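Local atomic coordinates of malate dehydrogenase (Pyrococcus horikoshii, PDB entry 1V9N), a protein that catalyses the NAD-dependent interconversion of (S)-malate and oxaloacetate, a step of the tricarboxylic acid cycle. Residues Leu27-Val32 against Val355-Leu360; Arg103-Ala108 against Ala135-Glu140; Ile144-Thr149 against Ile170-Pro175. One frame throughout, in Å; residues are numbered along the deposited sequence.

Contact 1 (Leu27-Val32 against Val355-Leu360)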
ATOM      1  N   LEU A  27      18.903  -2.710  29.011  1.00 21.98           N
ATOM      2  CA  LEU A  27      19.064  -1.435  28.322  1.00 22.37           C
ATOM      3  C   LEU A  27      19.555  -0.299  29.210  1.00 20.88           C
ATOM      4  O   LEU A  27      20.431   0.464  28.801  1.00 21.62           O
ATOM      5  CB  LEU A  27      17.755  -1.042  27.628  1.00 21.06           C
ATOM      6  CG  LEU A  27      17.299  -2.006  26.522  1.00 23.28           C
ATOM      7  CD1 LEU A  27      15.982  -1.524  25.939  1.00 20.59           C
ATOM      8  CD2 LEU A  27      18.363  -2.093  25.420  1.00 23.21           C
ATOM      9  N   THR A  28      19.003  -0.172  30.414  1.00 20.14           N
ATOM     10  CA  THR A  28      19.440   0.896  31.304  1.00 20.63           C
ATOM     11  C   THR A  28      20.868   0.645  31.787  1.00 20.05           C
ATOM     12  O   THR A  28      21.621   1.584  32.006  1.00 21.69           O
ATOM     13  CB  THR A  28      18.491   1.068  32.518  1.00 19.76           C
ATOM     14  OG1 THR A  28      18.302  -0.189  33.182  1.00 22.30           O
ATOM     15  CG2 THR A  28      17.147   1.610  32.049  1.00 20.56           C
ATOM     16  N   LYS A  29      21.236  -0.624  31.936  1.00 21.04           N
ATOM     17  CA  LYS A  29      22.591  -0.992  32.361  1.00 22.66           C
ATOM     18  C   LYS A  29      23.596  -0.562  31.283  1.00 22.25           C
ATOM     19  O   LYS A  29      24.763  -0.296  31.573  1.00 22.48           O
ATOM     20  CB  LYS A  29      22.689  -2.509  32.568  1.00 22.49           C
ATOM     21  CG  LYS A  29      24.069  -3.008  33.012  1.00 24.95           C
ATOM     22  CD  LYS A  29      24.406  -2.533  34.416  1.00 26.44           C
ATOM     23  CE  LYS A  29      25.772  -3.034  34.864  1.00 28.27           C
ATOM     24  NZ  LYS A  29      26.104  -2.550  36.227  1.00 31.61           N
ATOM     25  N   LEU A  30      23.132  -0.493  30.038  1.00 21.37           N
ATOM     26  CA  LEU A  30      23.983  -0.094  28.919  1.00 21.58           C
ATOM     27  C   LEU A  30      23.970   1.419  28.690  1.00 19.73           C
ATOM     28  O   LEU A  30      24.565   1.915  27.737  1.00 19.62           O
ATOM     29  CB  LEU A  30      23.551  -0.820  27.640  1.00 21.09           C
ATOM     30  CG  LEU A  30      23.879  -2.312  27.565  1.00 23.71           C
ATOM     31  CD1 LEU A  30      23.083  -2.971  26.451  1.00 22.85           C
ATOM     32  CD2 LEU A  30      25.378  -2.488  27.336  1.00 24.75           C
ATOM     33  N   GLY A  31      23.281   2.150  29.560  1.00 19.94           N
ATOM     34  CA  GLY A  31      23.246   3.596  29.435  1.00 19.92           C
ATOM     35  C   GLY A  31      22.032   4.202  28.752  1.00 20.79           C
ATOM     36  O   GLY A  31      21.978   5.420  28.561  1.00 21.31           O
ATOM     37  N   VAL A  32      21.063   3.374  28.377  1.00 20.11           N
ATOM     38  CA  VAL A  32      19.860   3.880  27.721  1.00 21.01           C
ATOM     39  C   VAL A  32      18.953   4.520  28.766  1.00 22.46           C
ATOM     40  O   VAL A  32      18.620   3.891  29.770  1.00 22.03           O
ATOM     41  CB  VAL A  32      19.070   2.742  27.023  1.00 21.16           C
ATOM     42  CG1 VAL A  32      17.792   3.301  26.388  1.00 21.74           C
ATOM     43  CG2 VAL A  32      19.936   2.078  25.960  1.00 20.38           C
ATOM     44  N   VAL A 355      26.309  -8.243  30.445  1.00 25.02           N
ATOM     45  CA  VAL A 355      26.108  -6.882  30.924  1.00 25.00           C
ATOM     46  C   VAL A 355      26.052  -6.791  32.444  1.00 25.37           C
ATOM     47  O   VAL A 355      26.179  -5.710  33.011  1.00 26.51           O
ATOM     48  CB  VAL A 355      24.817  -6.265  30.329  1.00 25.84           C
ATOM     49  CG1 VAL A 355      24.892  -6.279  28.813  1.00 23.69           C
ATOM     50  CG2 VAL A 355      23.594  -7.035  30.812  1.00 26.45           C
ATOM     51  N   GLY A 356      25.845  -7.925  33.102  1.00 26.37           N
ATOM     52  CA  GLY A 356      25.808  -7.934  34.554  1.00 28.34           C
ATOM     53  C   GLY A 356      24.501  -7.578  35.237  1.00 28.86           C
ATOM     54  O   GLY A 356      24.487  -6.734  36.129  1.00 28.55           O
ATOM     55  N   VAL A 357      23.405  -8.213  34.823  1.00 29.78           N
ATOM     56  CA  VAL A 357      22.094  -7.977  35.434  1.00 29.38           C
ATOM     57  C   VAL A 357      21.363  -9.302  35.614  1.00 30.13           C
ATOM     58  O   VAL A 357      21.736 -10.311  35.013  1.00 28.28           O
ATOM     59  CB  VAL A 357      21.188  -7.042  34.570  1.00 28.54           C
ATOM     60  CG1 VAL A 357      21.843  -5.684  34.404  1.00 28.88           C
ATOM     61  CG2 VAL A 357      20.904  -7.678  33.218  1.00 25.37           C
ATOM     62  N   GLU A 358      20.326  -9.300  36.446  1.00 32.52           N
ATOM     63  CA  GLU A 358      19.534 -10.504  36.680  1.00 34.55           C
ATOM     64  C   GLU A 358      18.877 -10.911  35.365  1.00 34.06           C
ATOM     65  O   GLU A 358      18.311 -10.072  34.663  1.00 33.11           O
ATOM     66  CB  GLU A 358      18.442 -10.239  37.724  1.00 36.66           C
ATOM     67  CG  GLU A 358      17.653 -11.484  38.117  1.00 41.81           C
ATOM     68  CD  GLU A 358      16.359 -11.161  38.853  1.00 45.48           C
ATOM     69  OE1 GLU A 358      16.388 -10.318  39.779  1.00 47.13           O
ATOM     70  OE2 GLU A 358      15.313 -11.756  38.508  1.00 45.78           O
ATOM     71  N   GLY A 359      18.947 -12.198  35.041  1.00 34.04           N
ATOM     72  CA  GLY A 359      18.352 -12.688  33.811  1.00 36.28           C
ATOM     73  C   GLY A 359      16.890 -13.063  33.964  1.00 37.59           C
ATOM     74  O   GLY A 359      16.156 -12.443  34.736  1.00 36.30           O
ATOM     75  N   LEU A 360      16.464 -14.080  33.223  1.00 39.87           N
ATOM     76  CA  LEU A 360      15.080 -14.542  33.277  1.00 42.89           C
ATOM     77  C   LEU A 360      14.956 -15.872  34.007  1.00 45.32           C
ATOM     78  O   LEU A 360      14.154 -15.932  34.964  1.00 46.41           O
ATOM     79  CB  LEU A 360      14.509 -14.685  31.868  1.00 41.52           C
ATOM     80  CG  LEU A 360      14.159 -13.389  31.142  1.00 41.73           C
ATOM     81  CD1 LEU A 360      13.688 -13.704  29.734  1.00 42.20           C
ATOM     82  CD2 LEU A 360      13.083 -12.650  31.918  1.00 41.58           C
ATOM     83  OXT LEU A 360      15.650 -16.835  33.602  1.00 46.22           O
TER

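Contact 2 (Arg103-Ala108 against Ala135-Glu140)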
ATOM      1  N   ARG A 103       8.796   9.292  18.966  1.00 18.71           N
ATOM      2  CA  ARG A 103       8.744  10.756  18.945  1.00 19.97           C
ATOM      3  C   ARG A 103       8.183  11.278  17.630  1.00 18.32           C
ATOM      4  O   ARG A 103       7.456  12.278  17.608  1.00 18.78           O
ATOM      5  CB  ARG A 103      10.141  11.353  19.179  1.00 23.04           C
ATOM      6  CG  ARG A 103      10.757  10.986  20.522  1.00 28.25           C
ATOM      7  CD  ARG A 103       9.918  11.504  21.682  1.00 34.81           C
ATOM      8  NE  ARG A 103      10.284  10.859  22.943  1.00 40.11           N
ATOM      9  CZ  ARG A 103       9.646  11.042  24.095  1.00 41.53           C
ATOM     10  NH1 ARG A 103       8.600  11.859  24.155  1.00 41.81           N
ATOM     11  NH2 ARG A 103      10.047  10.398  25.186  1.00 41.43           N
ATOM     12  N   SER A 104       8.524  10.607  16.533  1.00 14.82           N
ATOM     13  CA  SER A 104       8.032  11.009  15.223  1.00 15.35           C
ATOM     14  C   SER A 104       6.518  10.814  15.132  1.00 16.28           C
ATOM     15  O   SER A 104       5.807  11.675  14.616  1.00 15.34           O
ATOM     16  CB  SER A 104       8.710  10.197  14.117  1.00 14.55           C
ATOM     17  OG  SER A 104      10.074  10.539  13.991  1.00 13.60           O
HETATM   18  N   MSE A 105       6.027   9.684  15.633  1.00 16.69           N
HETATM   19  CA  MSE A 105       4.595   9.413  15.580  1.00 18.80           C
HETATM   20  C   MSE A 105       3.826  10.344  16.517  1.00 18.23           C
HETATM   21  O   MSE A 105       2.726  10.772  16.190  1.00 18.09           O
HETATM   22  CB  MSE A 105       4.301   7.946  15.927  1.00 21.66           C
HETATM   23  CG  MSE A 105       2.818   7.583  15.860  1.00 25.19           C
HETATM   24 SE   MSE A 105       1.948   8.087  14.174  1.00 32.89          SE
HETATM   25  CE  MSE A 105       2.154   6.431  13.203  1.00 25.56           C
ATOM     26  N   LYS A 106       4.402  10.648  17.679  1.00 18.50           N
ATOM     27  CA  LYS A 106       3.762  11.565  18.623  1.00 17.68           C
ATOM     28  C   LYS A 106       3.577  12.924  17.945  1.00 17.24           C
ATOM     29  O   LYS A 106       2.549  13.572  18.111  1.00 17.21           O
ATOM     30  CB  LYS A 106       4.623  11.745  19.882  1.00 18.21           C
ATOM     31  CG  LYS A 106       4.500  10.631  20.908  1.00 22.42           C
ATOM     32  CD  LYS A 106       3.100  10.605  21.518  1.00 26.51           C
ATOM     33  CE  LYS A 106       2.964   9.507  22.566  1.00 30.40           C
ATOM     34  NZ  LYS A 106       1.627   9.524  23.239  1.00 32.45           N
ATOM     35  N   LEU A 107       4.575  13.353  17.178  1.00 16.05           N
ATOM     36  CA  LEU A 107       4.495  14.635  16.480  1.00 16.41           C
ATOM     37  C   LEU A 107       3.443  14.595  15.372  1.00 16.24           C
ATOM     38  O   LEU A 107       2.714  15.567  15.164  1.00 15.71           O
ATOM     39  CB  LEU A 107       5.857  15.014  15.887  1.00 16.64           C
ATOM     40  CG  LEU A 107       5.893  16.317  15.082  1.00 19.30           C
ATOM     41  CD1 LEU A 107       5.560  17.502  15.995  1.00 19.78           C
ATOM     42  CD2 LEU A 107       7.274  16.493  14.462  1.00 19.50           C
ATOM     43  N   ALA A 108       3.369  13.477  14.655  1.00 15.03           N
ATOM     44  CA  ALA A 108       2.381  13.338  13.589  1.00 13.16           C
ATOM     45  C   ALA A 108       0.966  13.414  14.182  1.00 14.43           C
ATOM     46  O   ALA A 108       0.084  14.056  13.620  1.00 13.68           O
ATOM     47  CB  ALA A 108       2.579  12.010  12.858  1.00 13.38           C
ATOM     48  N   ALA A 135       1.576   2.583  14.155  1.00 14.33           N
ATOM     49  CA  ALA A 135       0.249   2.837  13.602  1.00 17.20           C
ATOM     50  C   ALA A 135      -0.785   2.780  14.721  1.00 17.14           C
ATOM     51  O   ALA A 135      -1.707   3.596  14.761  1.00 18.33           O
ATOM     52  CB  ALA A 135      -0.092   1.812  12.522  1.00 13.36           C
ATOM     53  N   LEU A 136      -0.624   1.815  15.628  1.00 18.22           N
ATOM     54  CA  LEU A 136      -1.552   1.642  16.748  1.00 19.73           C
ATOM     55  C   LEU A 136      -1.607   2.846  17.669  1.00 19.81           C
ATOM     56  O   LEU A 136      -2.651   3.143  18.258  1.00 18.88           O
ATOM     57  CB  LEU A 136      -1.190   0.401  17.571  1.00 21.91           C
ATOM     58  CG  LEU A 136      -1.784  -0.930  17.107  1.00 26.16           C
ATOM     59  CD1 LEU A 136      -1.293  -2.052  18.019  1.00 28.08           C
ATOM     60  CD2 LEU A 136      -3.314  -0.852  17.136  1.00 24.47           C
HETATM   61  N   MSE A 137      -0.482   3.536  17.800  1.00 18.70           N
HETATM   62  CA  MSE A 137      -0.423   4.717  18.643  1.00 18.61           C
HETATM   63  C   MSE A 137      -1.482   5.727  18.225  1.00 18.16           C
HETATM   64  O   MSE A 137      -2.152   6.327  19.072  1.00 19.17           O
HETATM   65  CB  MSE A 137       0.966   5.357  18.561  1.00 20.85           C
HETATM   66  CG  MSE A 137       2.058   4.547  19.255  1.00 23.06           C
HETATM   67 SE   MSE A 137       3.816   5.332  19.022  1.00 29.66          SE
HETATM   68  CE  MSE A 137       3.546   6.977  20.002  1.00 20.55           C
ATOM     69  N   ALA A 138      -1.641   5.912  16.918  1.00 15.15           N
ATOM     70  CA  ALA A 138      -2.624   6.857  16.407  1.00 14.71           C
ATOM     71  C   ALA A 138      -4.054   6.342  16.600  1.00 15.59           C
ATOM     72  O   ALA A 138      -4.945   7.100  16.982  1.00 15.33           O
ATOM     73  CB  ALA A 138      -2.359   7.140  14.932  1.00 12.23           C
ATOM     74  N   ALA A 139      -4.271   5.058  16.343  1.00 15.36           N
ATOM     75  CA  ALA A 139      -5.600   4.479  16.498  1.00 17.61           C
ATOM     76  C   ALA A 139      -6.097   4.597  17.937  1.00 19.53           C
ATOM     77  O   ALA A 139      -7.281   4.857  18.168  1.00 20.56           O
ATOM     78  CB  ALA A 139      -5.597   3.013  16.061  1.00 14.71           C
ATOM     79  N   GLU A 140      -5.199   4.407  18.902  1.00 20.53           N
ATOM     80  CA  GLU A 140      -5.574   4.507  20.310  1.00 21.69           C
ATOM     81  C   GLU A 140      -5.920   5.952  20.661  1.00 21.26           C
ATOM     82  O   GLU A 140      -6.444   6.234  21.739  1.00 19.31           O
ATOM     83  CB  GLU A 140      -4.443   4.011  21.217  1.00 23.21           C
ATOM     84  CG  GLU A 140      -4.105   2.525  21.076  1.00 28.72           C
ATOM     85  CD  GLU A 140      -5.286   1.597  21.354  1.00 35.68           C
ATOM     86  OE1 GLU A 140      -6.310   2.067  21.895  1.00 37.03           O
ATOM     87  OE2 GLU A 140      -5.189   0.386  21.038  1.00 37.13           O
TER

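Contact 3 (Ile144-Thr149 against Ile170-Pro175). With NDP (NADPH dihydro-nicotinamide-adenine-dinucleotide phosphate), chain B.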
ATOM      1  N   ILE A 144      -6.520   7.561  12.323  1.00 16.38           N
ATOM      2  CA  ILE A 144      -5.977   6.537  11.437  1.00 14.64           C
ATOM      3  C   ILE A 144      -4.462   6.713  11.431  1.00 16.37           C
ATOM      4  O   ILE A 144      -3.947   7.822  11.257  1.00 17.09           O
ATOM      5  CB  ILE A 144      -6.489   6.686   9.991  1.00 16.49           C
ATOM      6  CG1 ILE A 144      -8.001   6.439   9.946  1.00 14.74           C
ATOM      7  CG2 ILE A 144      -5.724   5.709   9.065  1.00 13.21           C
ATOM      8  CD1 ILE A 144      -8.622   6.643   8.583  1.00 14.86           C
ATOM      9  N   GLY A 145      -3.745   5.622  11.644  1.00 13.93           N
ATOM     10  CA  GLY A 145      -2.302   5.704  11.655  1.00 14.88           C
ATOM     11  C   GLY A 145      -1.699   4.815  10.590  1.00 15.17           C
ATOM     12  O   GLY A 145      -2.130   3.671  10.396  1.00 12.03           O
ATOM     13  N   ILE A 146      -0.718   5.361   9.881  1.00 12.65           N
ATOM     14  CA  ILE A 146      -0.007   4.622   8.845  1.00 14.36           C
ATOM     15  C   ILE A 146       1.484   4.739   9.118  1.00 14.38           C
ATOM     16  O   ILE A 146       1.989   5.835   9.396  1.00 12.53           O
ATOM     17  CB  ILE A 146      -0.276   5.183   7.436  1.00 13.26           C
ATOM     18  CG1 ILE A 146      -1.731   4.927   7.039  1.00 14.21           C
ATOM     19  CG2 ILE A 146       0.683   4.540   6.432  1.00 13.82           C
ATOM     20  CD1 ILE A 146      -2.144   5.631   5.764  1.00 16.27           C
ATOM     21  N   SER A 147       2.182   3.611   9.068  1.00 13.57           N
ATOM     22  CA  SER A 147       3.619   3.619   9.280  1.00 14.74           C
ATOM     23  C   SER A 147       4.316   2.663   8.328  1.00 14.24           C
ATOM     24  O   SER A 147       3.792   1.602   8.005  1.00 14.83           O
ATOM     25  CB  SER A 147       3.967   3.246  10.718  1.00 16.57           C
ATOM     26  OG  SER A 147       5.361   3.394  10.921  1.00 21.60           O
HETATM   27  N   MSE A 148       5.502   3.060   7.879  1.00 13.78           N
HETATM   28  CA  MSE A 148       6.307   2.261   6.966  1.00 14.93           C
HETATM   29  C   MSE A 148       7.760   2.484   7.345  1.00 16.43           C
HETATM   30  O   MSE A 148       8.094   3.464   8.024  1.00 15.30           O
HETATM   31  CB  MSE A 148       6.140   2.731   5.518  1.00 17.69           C
HETATM   32  CG  MSE A 148       4.735   2.717   4.961  1.00 20.05           C
HETATM   33 SE   MSE A 148       4.719   3.621   3.225  1.00 28.45          SE
HETATM   34  CE  MSE A 148       2.816   3.998   3.130  1.00 19.72           C
ATOM     35  N   THR A 149       8.617   1.579   6.887  1.00 15.48           N
ATOM     36  CA  THR A 149      10.045   1.668   7.141  1.00 16.15           C
ATOM     37  C   THR A 149      10.772   0.834   6.093  1.00 16.86           C
ATOM     38  O   THR A 149      10.251  -0.178   5.625  1.00 17.89           O
ATOM     39  CB  THR A 149      10.412   1.117   8.541  1.00 16.42           C
ATOM     40  OG1 THR A 149      11.816   1.288   8.767  1.00 16.36           O
ATOM     41  CG2 THR A 149      10.071  -0.373   8.646  1.00 15.29           C
ATOM     42  N   ILE A 170       4.313  -2.248   5.670  1.00 17.86           N
ATOM     43  CA  ILE A 170       3.293  -1.215   5.616  1.00 18.54           C
ATOM     44  C   ILE A 170       2.290  -1.546   6.708  1.00 18.39           C
ATOM     45  O   ILE A 170       1.845  -2.689   6.818  1.00 18.49           O
ATOM     46  CB  ILE A 170       2.535  -1.209   4.278  1.00 21.37           C
ATOM     47  CG1 ILE A 170       3.480  -0.832   3.139  1.00 22.51           C
ATOM     48  CG2 ILE A 170       1.354  -0.245   4.366  1.00 22.49           C
ATOM     49  CD1 ILE A 170       2.843  -0.917   1.759  1.00 24.99           C
ATOM     50  N   ALA A 171       1.935  -0.555   7.517  1.00 16.18           N
ATOM     51  CA  ALA A 171       0.969  -0.780   8.578  1.00 15.61           C
ATOM     52  C   ALA A 171      -0.078   0.325   8.627  1.00 15.75           C
ATOM     53  O   ALA A 171       0.242   1.501   8.450  1.00 14.35           O
ATOM     54  CB  ALA A 171       1.682  -0.877   9.924  1.00 14.80           C
ATOM     55  N   LEU A 172      -1.327  -0.071   8.849  1.00 14.50           N
ATOM     56  CA  LEU A 172      -2.430   0.866   8.978  1.00 15.50           C
ATOM     57  C   LEU A 172      -3.314   0.399  10.118  1.00 15.68           C
ATOM     58  O   LEU A 172      -3.733  -0.762  10.171  1.00 16.47           O
ATOM     59  CB  LEU A 172      -3.263   0.959   7.691  1.00 16.56           C
ATOM     60  CG  LEU A 172      -4.387   2.015   7.755  1.00 16.76           C
ATOM     61  CD1 LEU A 172      -4.700   2.507   6.354  1.00 18.51           C
ATOM     62  CD2 LEU A 172      -5.637   1.440   8.421  1.00 14.03           C
ATOM     63  N   ALA A 173      -3.585   1.311  11.040  1.00 13.52           N
ATOM     64  CA  ALA A 173      -4.433   1.006  12.178  1.00 14.24           C
ATOM     65  C   ALA A 173      -5.565   2.021  12.189  1.00 14.36           C
ATOM     66  O   ALA A 173      -5.354   3.200  11.909  1.00 13.75           O
ATOM     67  CB  ALA A 173      -3.631   1.096  13.472  1.00 13.86           C
ATOM     68  N   ALA A 174      -6.770   1.558  12.489  1.00 13.18           N
ATOM     69  CA  ALA A 174      -7.921   2.444  12.558  1.00 14.98           C
ATOM     70  C   ALA A 174      -8.763   2.024  13.755  1.00 16.82           C
ATOM     71  O   ALA A 174      -8.875   0.839  14.051  1.00 19.45           O
ATOM     72  CB  ALA A 174      -8.739   2.344  11.280  1.00 14.82           C
ATOM     73  N   PRO A 175      -9.354   2.990  14.470  1.00 18.38           N
ATOM     74  CA  PRO A 175     -10.176   2.623  15.625  1.00 19.29           C
ATOM     75  C   PRO A 175     -11.519   2.025  15.189  1.00 21.81           C
ATOM     76  O   PRO A 175     -12.022   2.332  14.104  1.00 19.80           O
ATOM     77  CB  PRO A 175     -10.341   3.949  16.364  1.00 18.45           C
ATOM     78  CG  PRO A 175     -10.354   4.946  15.252  1.00 17.98           C
ATOM     79  CD  PRO A 175      -9.256   4.456  14.332  1.00 17.65           C
TER
HETATM   80  PA  NDP B 401       1.790 -11.647   8.622  1.00 27.15           P
HETATM   81  O1A NDP B 401       2.003 -12.297   9.893  1.00 29.38           O
HETATM   82  O2A NDP B 401       1.655 -12.398   7.325  1.00 28.04           O
HETATM   83  O5B NDP B 401       0.487 -10.668   8.805  1.00 28.10           O
HETATM   84  C5B NDP B 401       0.014  -9.840   7.726  1.00 26.61           C
HETATM   85  C4B NDP B 401      -1.182  -9.058   8.300  1.00 25.06           C
HETATM   86  O4B NDP B 401      -2.334  -9.843   7.944  1.00 26.29           O
HETATM   87  C3B NDP B 401      -1.260  -8.855   9.788  1.00 25.38           C
HETATM   88  O3B NDP B 401      -1.806  -7.523  10.030  1.00 21.60           O
HETATM   89  C2B NDP B 401      -2.171  -9.904  10.321  1.00 23.71           C
HETATM   90  O2B NDP B 401      -2.840  -9.637  11.566  1.00 23.34           O
HETATM   91  C1B NDP B 401      -3.061 -10.128   9.138  1.00 25.55           C
HETATM   92  N9A NDP B 401      -3.551 -11.524   8.969  1.00 29.54           N
HETATM   93  C8A NDP B 401      -2.873 -12.755   9.199  1.00 29.06           C
HETATM   94  N7A NDP B 401      -3.643 -13.779   8.909  1.00 30.72           N
HETATM   95  C5A NDP B 401      -4.834 -13.264   8.484  1.00 30.65           C
HETATM   96  C6A NDP B 401      -6.069 -13.821   8.022  1.00 31.23           C
HETATM   97  N6A NDP B 401      -6.218 -15.148   7.939  1.00 31.29           N
HETATM   98  N1A NDP B 401      -7.105 -12.988   7.659  1.00 30.98           N
HETATM   99  C2A NDP B 401      -6.961 -11.625   7.737  1.00 29.37           C
HETATM  100  N3A NDP B 401      -5.838 -11.004   8.154  1.00 28.90           N
HETATM  101  C4A NDP B 401      -4.800 -11.885   8.518  1.00 30.06           C
HETATM  102  O3  NDP B 401       2.832 -10.509   8.325  1.00 29.05           O
HETATM  103  PN  NDP B 401       4.389 -10.360   8.062  1.00 28.90           P
HETATM  104  O1N NDP B 401       4.499  -9.778   6.728  1.00 27.75           O
HETATM  105  O2N NDP B 401       4.898 -11.760   8.262  1.00 31.25           O
HETATM  106  O5D NDP B 401       4.801  -9.367   9.235  1.00 27.80           O
HETATM  107  C5D NDP B 401       5.986  -9.568  10.057  1.00 29.72           C
HETATM  108  C4D NDP B 401       6.121  -8.412  11.121  1.00 28.48           C
HETATM  109  O4D NDP B 401       7.439  -7.907  11.002  1.00 29.86           O
HETATM  110  C3D NDP B 401       5.196  -7.182  10.948  1.00 27.84           C
HETATM  111  O3D NDP B 401       4.720  -6.799  12.246  1.00 27.28           O
HETATM  112  C2D NDP B 401       6.048  -6.123  10.270  1.00 27.69           C
HETATM  113  O2D NDP B 401       5.613  -4.819  10.593  1.00 24.57           O
HETATM  114  C1D NDP B 401       7.458  -6.493  10.800  1.00 27.73           C
HETATM  115  N1N NDP B 401       8.567  -6.159   9.867  1.00 25.33           N
HETATM  116  C2N NDP B 401       9.484  -5.163  10.306  1.00 24.99           C
HETATM  117  C3N NDP B 401      10.579  -4.837   9.404  1.00 25.12           C
HETATM  118  C7N NDP B 401      11.564  -3.826   9.803  1.00 24.05           C
HETATM  119  O7N NDP B 401      12.524  -3.500   9.095  1.00 24.91           O
HETATM  120  N7N NDP B 401      11.450  -3.191  11.001  1.00 24.05           N
HETATM  121  C4N NDP B 401      10.662  -5.531   8.158  1.00 27.27           C
HETATM  122  C5N NDP B 401       9.751  -6.495   7.748  1.00 26.71           C
HETATM  123  C6N NDP B 401       8.700  -6.819   8.603  1.00 26.04           C
HETATM  124  P2B NDP B 401      -2.426 -10.181  12.961  1.00 26.07           P
HETATM  125  O1X NDP B 401      -3.726 -10.536  13.552  1.00 25.43           O
HETATM  126  O2X NDP B 401      -1.742  -9.107  13.745  1.00 24.13           O
HETATM  127  O3X NDP B 401      -1.520 -11.397  12.794  1.00 24.43           O

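Contact 1 (Leu27-Val32 against Val355-Leu360)
Two helix C-termini meet here at the surface, and each ends in a Schellman motif. Gly31 closes helix 16-29 with positive phi (98°), with Gly31 N bonded to Thr28 O and Val32 N to Leu27 O. Gly356 closes helix 342-355 likewise, with Val357 N bonded to Ala352 O and Gly356 N to Lys353 O. Lys29 carries most of the contact. Its CB lies 3.8 Å from CG1 of Val357. Lys29 CG, anti to the backbone N, lies between Val355 O (3.4 Å) and Val357 CG1 (3.7 Å). The chain then bends at chi2 (68°) and runs straight to its end, sliding past Val357 in the opposite direction. CD passes the carbonyl of Val355, and CE comes to 3.3 Å from Val355 O. This is contact without a hydrogen bond; no such bond joins the two segments. The residues touching here are all at least partly exposed. Leu30 adds a second, smaller patch and also rests on Val64 and Ile67 of helix 60-69. Val357 turns onto Val26 and Ala352. Leu30 crosses Val355 at about a right angle, with Leu30 CD2 4.1 Å from Val355 CG1.

Contact 2 (Arg103-Ala108 against Ala135-Glu140)
Ala135 comes first along segment 135-140. Its CB points away from helix 103-108, so its backbone makes the contact. The methyl CE of Met105 lies 4.0 Å from Ala135 N and 4.1 Å from Ala135 CA. Met105 is a selenomethionine. Its CG is anti to the backbone N, and bends at chi2 and chi3 (94°) carry CE to that backbone. The next residue, Leu136, turns the other way and rests on Pro180. Met137, also a selenomethionine, is the main partner on this helix. It slides past Met105 in the opposite direction. Met137 CB meets Met105 CG at 4.0 Å, and Met137 SE lies 4.1 Å from Met105 CB. The chain is extended at chi2 and bends at chi3 (65°), and its CE meets Lys106. Lys106 starts away from the other helix, but its bent chain brings the aliphatic part back and across Met137 at about a right angle. Lys106 CE is 3.6 Å from Met137 CE. Ala138 follows, with its CB 4.5 Å from Met105 SE. Past it, Ala139 and Glu140 lean on Pro180, and Glu140 N bonds back to Leu136 O. No hydrogen bond links the segments; carbon and selenium contacts join them. The axes approach to 9.8 Å and cross at -32°, with the chains running roughly the same way. Ala135 rests on Ala171 and Ala173, and Ala139 on Ala173, while Met105 rests on Phe282 and Val284 of strand 278-285. Two neighbouring helices thus lie side by side on one face of a mixed sheet, an alpha/beta layer arrangement, with the Ala135 side chain about 9 Å from a bound NADPH.

Contact 3 (Ile144-Thr149 against Ile170-Pro175)
Strands 144-149 and 170-174 are antiparallel neighbours in the central mixed sheet. Two hydrogen-bonded pairs hold them. In the first, Gly145 N bonds to Ala173 O at 2.9 Å and Ala173 N to Gly145 O at 2.8 Å. In the second, Ser147 N bonds to Ala171 O at 2.9 Å, and Ala171 N bonds back to Ser147 O with a more bent N-H (144°). Ile146 and Leu172 form the non-hydrogen-bonded pair between them. Leu172 CA also makes a CA-H...O contact to Gly145 O, at 3.2 Å. Side chains alternate between the two faces of the sheet. Ser147, Ala171 and Ala173 lie under helix 132-139. Ser147 OG bonds to Tyr128 OH, from the loop before that helix. Ile146, Met148, Ile170 and Leu172 line the other face. Helix 242-258 packs against Met148 and Ile170 there, and Met251 of the second subunit touches Leu172, so this face helps form the dimer contact. Ile146 has CG1 anti to the carbonyl carbon (chi1 -68°). It crosses Leu172 obliquely, with Ile146 CG1 3.9 Å from Leu172 CD1. Its other branch, CG2, sits 3.7 Å from Ala171 O. An alanine in place of Ile146 would remove both branches and would probably loosen the packing against Leu172 and Met283 in this buried layer. Leu172 also meets Ile144, whose CG2 is 4.1 Å from Leu172 CG. Met148 and Ile170 lie side by side and point the same way. At the end of its strand, Thr149 belongs to the NADPH pocket. Its OG1 bonds to His280 ND1 and Cys279 O, while its CG2 touches the carboxamide nitrogen N7N of NADPH at 3.9 Å.

In the fold
From the N terminus, helix 16-29 enters contact 1, but its partner is the C-terminal tail. Contact 1 therefore closes a loop of 322 residues, and both other contacts nest inside it. Contact 2 closes first, joining helix 97-115 to helix 132-139, with strand 117-125 between them in the chain. Contact 3 then closes a short loop between two strands. Contacts 2 and 3 are in series and do not cross. They touch, since helix 132-139 lies on both strands of contact 3: Ala138 CB is 3.6 Å from Gly145 CA. Contact 1 stands apart, its centre about 32 Å from that of contact 3, on opposite sides of the chain's centre. It joins terminal helices; contact 2 pairs two helices lying on the sheet, and contact 3 pairs two of its strands.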